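Local coordinates for uncharacterized protein (Bacteroides ovatus, PDB 4FXT) that is of unknown function but joins two beta-rich domains, probably related to the transthyretin and E-set folds, at residues Val94-Ala106 against Arg180-Ser194. Sequence-based numbering, arbitrary orientation.
Sequences VTPYFFVRNVSFA and RVGVKSDKSSEYCYS
V100 wedges its two methyls into the hollow between the hairpin strands 180-185 and 192-193. CG2 meets V183 CG1 at 3.5 Å, while CG1, anti to the backbone N (chi1 -167°), reaches V181 CG1 on one strand and S194 CB just past the end of the other. V183 CG1 is the answering bump: set between its backbone N and carbonyl carbon (chi1 52°), it fits between V100 CG2 and F98 CB, 3.6 Å from the latter. Past the corner at N102, V103 CG2 rests on S194 CB at 3.6 Å, and the CZ corner of the F105 ring approaches V181 CG2 at 3.7 Å. S194 OG, beside V103 CG1, takes a nearly straight bond from V181 N, adding to the backbone pairing of the hairpin. At the other end, residues 185-188 lie against Y97. K187 CB sits over the centre of the ring, a CH-pi contact of 3.6 Å to the centroid, while S185 OG lies against Y97 CB and receives K187 N in an ST turn. An alanine in place of Y97 would probably leave K187 CB without its aromatic floor and R74 without its bond to the tyrosine hydroxyl. S185 CB meets the edge of the F98 ring, 3.6 Å from CD1. No clear hydrogen bond crosses the contact; side chains join strand 98-101 to strand 180-185, nearly antiparallel at 168° with axes 7.3 Å apart, so their sheets face each other, consistent with an E-set sandwich. Strand 98-108 edges the sheet with 111-120 and 160-166; 176-185 lies between 127-135 and 192-200, M127 and V130 touching F98 and V183 respectively.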
# COMPACT_ATOMS: atom_id res chain seq x y z
N VAL A 94 10.93 -2.63 2.95
CA VAL A 94 10.03 -3.74 3.16
C VAL A 94 10.18 -4.66 1.94
O VAL A 94 10.77 -4.26 0.92
CB VAL A 94 8.56 -3.31 3.43
CG1 VAL A 94 8.45 -2.50 4.71
CG2 VAL A 94 7.93 -2.58 2.23
N THR A 95 9.69 -5.92 2.06
CA THR A 95 9.73 -6.87 0.95
C THR A 95 8.27 -7.42 0.82
O THR A 95 7.87 -8.34 1.55
CB THR A 95 10.85 -7.95 1.13
OG1 THR A 95 10.52 -8.85 2.19
CG2 THR A 95 12.26 -7.35 1.32
N PRO A 96 7.45 -6.81 -0.08
CA PRO A 96 6.08 -7.30 -0.29
C PRO A 96 6.06 -8.72 -0.86
O PRO A 96 7.05 -9.17 -1.45
CB PRO A 96 5.48 -6.30 -1.29
CG PRO A 96 6.49 -5.27 -1.53
CD PRO A 96 7.79 -5.74 -1.04
N TYR A 97 4.93 -9.45 -0.67
CA TYR A 97 4.84 -10.81 -1.21
C TYR A 97 4.65 -10.69 -2.72
O TYR A 97 5.39 -11.29 -3.51
CB TYR A 97 3.73 -11.60 -0.52
CG TYR A 97 3.97 -11.72 0.98
CD1 TYR A 97 4.91 -12.60 1.48
CD2 TYR A 97 3.23 -10.96 1.89
CE1 TYR A 97 5.16 -12.70 2.85
CE2 TYR A 97 3.45 -11.06 3.26
CZ TYR A 97 4.41 -11.94 3.74
OH TYR A 97 4.66 -12.10 5.08
N PHE A 98 3.75 -9.80 -3.10
CA PHE A 98 3.44 -9.36 -4.44
C PHE A 98 3.48 -7.85 -4.48
O PHE A 98 3.08 -7.20 -3.49
CB PHE A 98 2.08 -9.90 -4.89
CG PHE A 98 2.03 -11.39 -5.14
CD1 PHE A 98 1.73 -12.27 -4.11
CD2 PHE A 98 2.24 -11.91 -6.41
CE1 PHE A 98 1.67 -13.64 -4.34
CE2 PHE A 98 2.15 -13.28 -6.64
CZ PHE A 98 1.88 -14.14 -5.60
N PHE A 99 4.01 -7.28 -5.58
CA PHE A 99 4.12 -5.83 -5.70
C PHE A 99 3.40 -5.34 -6.96
O PHE A 99 3.46 -6.00 -8.00
CB PHE A 99 5.60 -5.41 -5.70
CG PHE A 99 5.87 -3.92 -5.84
CD1 PHE A 99 5.54 -3.04 -4.81
CD2 PHE A 99 6.52 -3.42 -6.95
CE1 PHE A 99 5.79 -1.66 -4.92
CE2 PHE A 99 6.80 -2.05 -7.05
CZ PHE A 99 6.44 -1.18 -6.04
N VAL A 100 2.67 -4.21 -6.84
CA VAL A 100 1.94 -3.61 -7.97
C VAL A 100 2.70 -2.37 -8.45
O VAL A 100 2.88 -1.44 -7.66
CB VAL A 100 0.46 -3.26 -7.64
CG1 VAL A 100 -0.32 -2.96 -8.93
CG2 VAL A 100 -0.24 -4.39 -6.89
N ARG A 101 3.14 -2.35 -9.73
CA ARG A 101 3.78 -1.13 -10.30
C ARG A 101 3.23 -0.73 -11.70
O ARG A 101 2.46 -1.46 -12.34
CB ARG A 101 5.31 -1.27 -10.44
CG ARG A 101 5.77 -2.14 -11.62
CD ARG A 101 7.27 -2.25 -11.62
NE ARG A 101 7.76 -3.05 -10.49
CZ ARG A 101 8.93 -2.87 -9.89
NH1 ARG A 101 9.72 -1.85 -10.24
NH2 ARG A 101 9.31 -3.67 -8.90
N ASN A 102 3.68 0.45 -12.15
CA ASN A 102 3.42 1.06 -13.47
C ASN A 102 1.91 1.01 -13.77
O ASN A 102 1.46 0.48 -14.79
CB ASN A 102 4.25 0.33 -14.52
CG ASN A 102 5.74 0.16 -14.14
OD1 ASN A 102 6.26 0.73 -13.17
ND2 ASN A 102 6.43 -0.74 -14.84
N VAL A 103 1.15 1.60 -12.85
CA VAL A 103 -0.30 1.62 -12.84
C VAL A 103 -0.83 2.93 -13.43
O VAL A 103 -0.40 4.00 -13.04
CB VAL A 103 -0.80 1.40 -11.39
CG1 VAL A 103 -2.32 1.44 -11.33
CG2 VAL A 103 -0.28 0.08 -10.84
N SER A 104 -1.76 2.82 -14.37
CA SER A 104 -2.41 3.92 -15.07
C SER A 104 -3.88 3.61 -15.29
O SER A 104 -4.24 2.44 -15.43
CB SER A 104 -1.72 4.22 -16.39
OG SER A 104 -1.67 3.06 -17.20
N PHE A 105 -4.72 4.65 -15.28
CA PHE A 105 -6.16 4.52 -15.47
C PHE A 105 -6.67 5.54 -16.47
O PHE A 105 -6.10 6.64 -16.59
CB PHE A 105 -6.91 4.69 -14.15
CG PHE A 105 -6.49 3.77 -13.03
CD1 PHE A 105 -7.04 2.50 -12.93
CD2 PHE A 105 -5.59 4.18 -12.07
CE1 PHE A 105 -6.66 1.64 -11.88
CE2 PHE A 105 -5.21 3.33 -11.03
CZ PHE A 105 -5.75 2.07 -10.93
N ALA A 106 -7.75 5.17 -17.19
CA ALA A 106 -8.37 6.04 -18.17
C ALA A 106 -9.85 5.75 -18.29
O ALA A 106 -10.26 4.60 -18.26
CB ALA A 106 -7.71 5.86 -19.52
N ARG A 180 -7.76 2.24 -8.00
CA ARG A 180 -6.63 1.55 -7.37
C ARG A 180 -6.62 0.05 -7.68
O ARG A 180 -7.68 -0.56 -7.83
CB ARG A 180 -6.74 1.76 -5.85
CG ARG A 180 -5.42 1.82 -5.15
CD ARG A 180 -5.63 2.14 -3.70
NE ARG A 180 -4.34 2.24 -3.01
CZ ARG A 180 -4.19 2.17 -1.70
NH1 ARG A 180 -5.23 1.95 -0.92
NH2 ARG A 180 -2.98 2.26 -1.16
N VAL A 181 -5.43 -0.55 -7.72
CA VAL A 181 -5.24 -1.98 -8.00
C VAL A 181 -4.64 -2.62 -6.76
O VAL A 181 -3.69 -2.07 -6.20
CB VAL A 181 -4.36 -2.23 -9.27
CG1 VAL A 181 -4.24 -3.71 -9.57
CG2 VAL A 181 -4.89 -1.50 -10.49
N GLY A 182 -5.20 -3.76 -6.33
CA GLY A 182 -4.74 -4.50 -5.16
C GLY A 182 -4.45 -5.94 -5.45
O GLY A 182 -5.20 -6.56 -6.19
N VAL A 183 -3.39 -6.51 -4.89
CA VAL A 183 -3.11 -7.95 -5.05
C VAL A 183 -2.98 -8.56 -3.64
O VAL A 183 -2.22 -8.02 -2.83
CB VAL A 183 -1.88 -8.31 -5.96
CG1 VAL A 183 -0.63 -7.56 -5.54
CG2 VAL A 183 -1.60 -9.80 -6.01
N LYS A 184 -3.73 -9.65 -3.36
CA LYS A 184 -3.67 -10.35 -2.07
C LYS A 184 -3.00 -11.72 -2.20
O LYS A 184 -3.32 -12.48 -3.12
CB LYS A 184 -5.06 -10.54 -1.46
CG LYS A 184 -4.92 -11.00 -0.02
CD LYS A 184 -6.20 -11.32 0.65
CE LYS A 184 -5.94 -11.78 2.04
NZ LYS A 184 -5.13 -13.00 2.09
N SER A 185 -2.08 -12.02 -1.27
CA SER A 185 -1.37 -13.32 -1.18
C SER A 185 -1.93 -14.14 -0.04
O SER A 185 -2.69 -13.61 0.77
CB SER A 185 0.13 -13.13 -1.00
OG SER A 185 0.42 -12.63 0.30
N ASP A 186 -1.50 -15.39 0.07
CA ASP A 186 -1.90 -16.30 1.13
C ASP A 186 -1.06 -16.08 2.39
O ASP A 186 -1.28 -16.79 3.40
CB ASP A 186 -1.77 -17.78 0.66
CG ASP A 186 -0.37 -18.29 0.32
OD1 ASP A 186 0.52 -17.46 0.03
OD2 ASP A 186 -0.17 -19.53 0.30
N LYS A 187 -0.09 -15.12 2.35
CA LYS A 187 0.85 -14.91 3.46
C LYS A 187 0.50 -13.65 4.31
O LYS A 187 1.12 -13.42 5.36
CB LYS A 187 2.30 -14.80 2.94
CG LYS A 187 2.81 -16.01 2.13
CD LYS A 187 2.73 -17.37 2.86
CE LYS A 187 3.08 -18.52 1.95
NZ LYS A 187 2.69 -19.81 2.57
N SER A 188 -0.51 -12.89 3.92
CA SER A 188 -0.98 -11.70 4.64
C SER A 188 -2.50 -11.57 4.51
O SER A 188 -3.05 -11.92 3.47
CB SER A 188 -0.30 -10.43 4.12
OG SER A 188 -0.78 -9.29 4.83
N SER A 189 -3.15 -11.01 5.55
CA SER A 189 -4.59 -10.76 5.60
C SER A 189 -4.94 -9.47 4.82
O SER A 189 -6.12 -9.17 4.58
CB SER A 189 -5.07 -10.66 7.04
OG SER A 189 -4.31 -9.71 7.77
N GLU A 190 -3.92 -8.80 4.32
CA GLU A 190 -4.05 -7.54 3.65
C GLU A 190 -3.63 -7.60 2.19
O GLU A 190 -2.73 -8.33 1.83
CB GLU A 190 -3.14 -6.52 4.40
CG GLU A 190 -3.61 -5.09 4.37
CD GLU A 190 -4.97 -4.93 5.02
OE1 GLU A 190 -5.28 -5.58 6.05
OE2 GLU A 190 -5.73 -4.10 4.47
N TYR A 191 -4.26 -6.77 1.37
CA TYR A 191 -3.85 -6.57 0.01
C TYR A 191 -2.68 -5.62 -0.05
O TYR A 191 -2.55 -4.74 0.81
CB TYR A 191 -5.00 -6.02 -0.86
CG TYR A 191 -6.05 -6.98 -1.36
CD1 TYR A 191 -7.01 -7.50 -0.49
CD2 TYR A 191 -6.21 -7.24 -2.72
CE1 TYR A 191 -8.01 -8.36 -0.94
CE2 TYR A 191 -7.22 -8.07 -3.19
CZ TYR A 191 -8.13 -8.63 -2.29
OH TYR A 191 -9.15 -9.44 -2.72
N CYS A 192 -1.89 -5.73 -1.09
CA CYS A 192 -0.88 -4.76 -1.42
C CYS A 192 -1.40 -3.97 -2.59
O CYS A 192 -1.88 -4.56 -3.56
CB CYS A 192 0.48 -5.40 -1.69
SG CYS A 192 1.74 -4.19 -2.18
N TYR A 193 -1.35 -2.64 -2.50
CA TYR A 193 -1.96 -1.80 -3.51
C TYR A 193 -1.02 -0.89 -4.24
O TYR A 193 0.10 -0.57 -3.81
CB TYR A 193 -3.01 -0.89 -2.83
CG TYR A 193 -4.12 -1.58 -2.07
CD1 TYR A 193 -3.96 -1.93 -0.73
CD2 TYR A 193 -5.37 -1.78 -2.66
CE1 TYR A 193 -4.99 -2.54 -0.02
CE2 TYR A 193 -6.41 -2.39 -1.95
CZ TYR A 193 -6.22 -2.75 -0.63
OH TYR A 193 -7.27 -3.32 0.04
N SER A 194 -1.54 -0.41 -5.36
CA SER A 194 -1.00 0.64 -6.20
C SER A 194 -1.28 1.94 -5.52
O SER A 194 -1.99 1.96 -4.50
CB SER A 194 -1.63 0.57 -7.58
OG SER A 194 -3.00 0.91 -7.45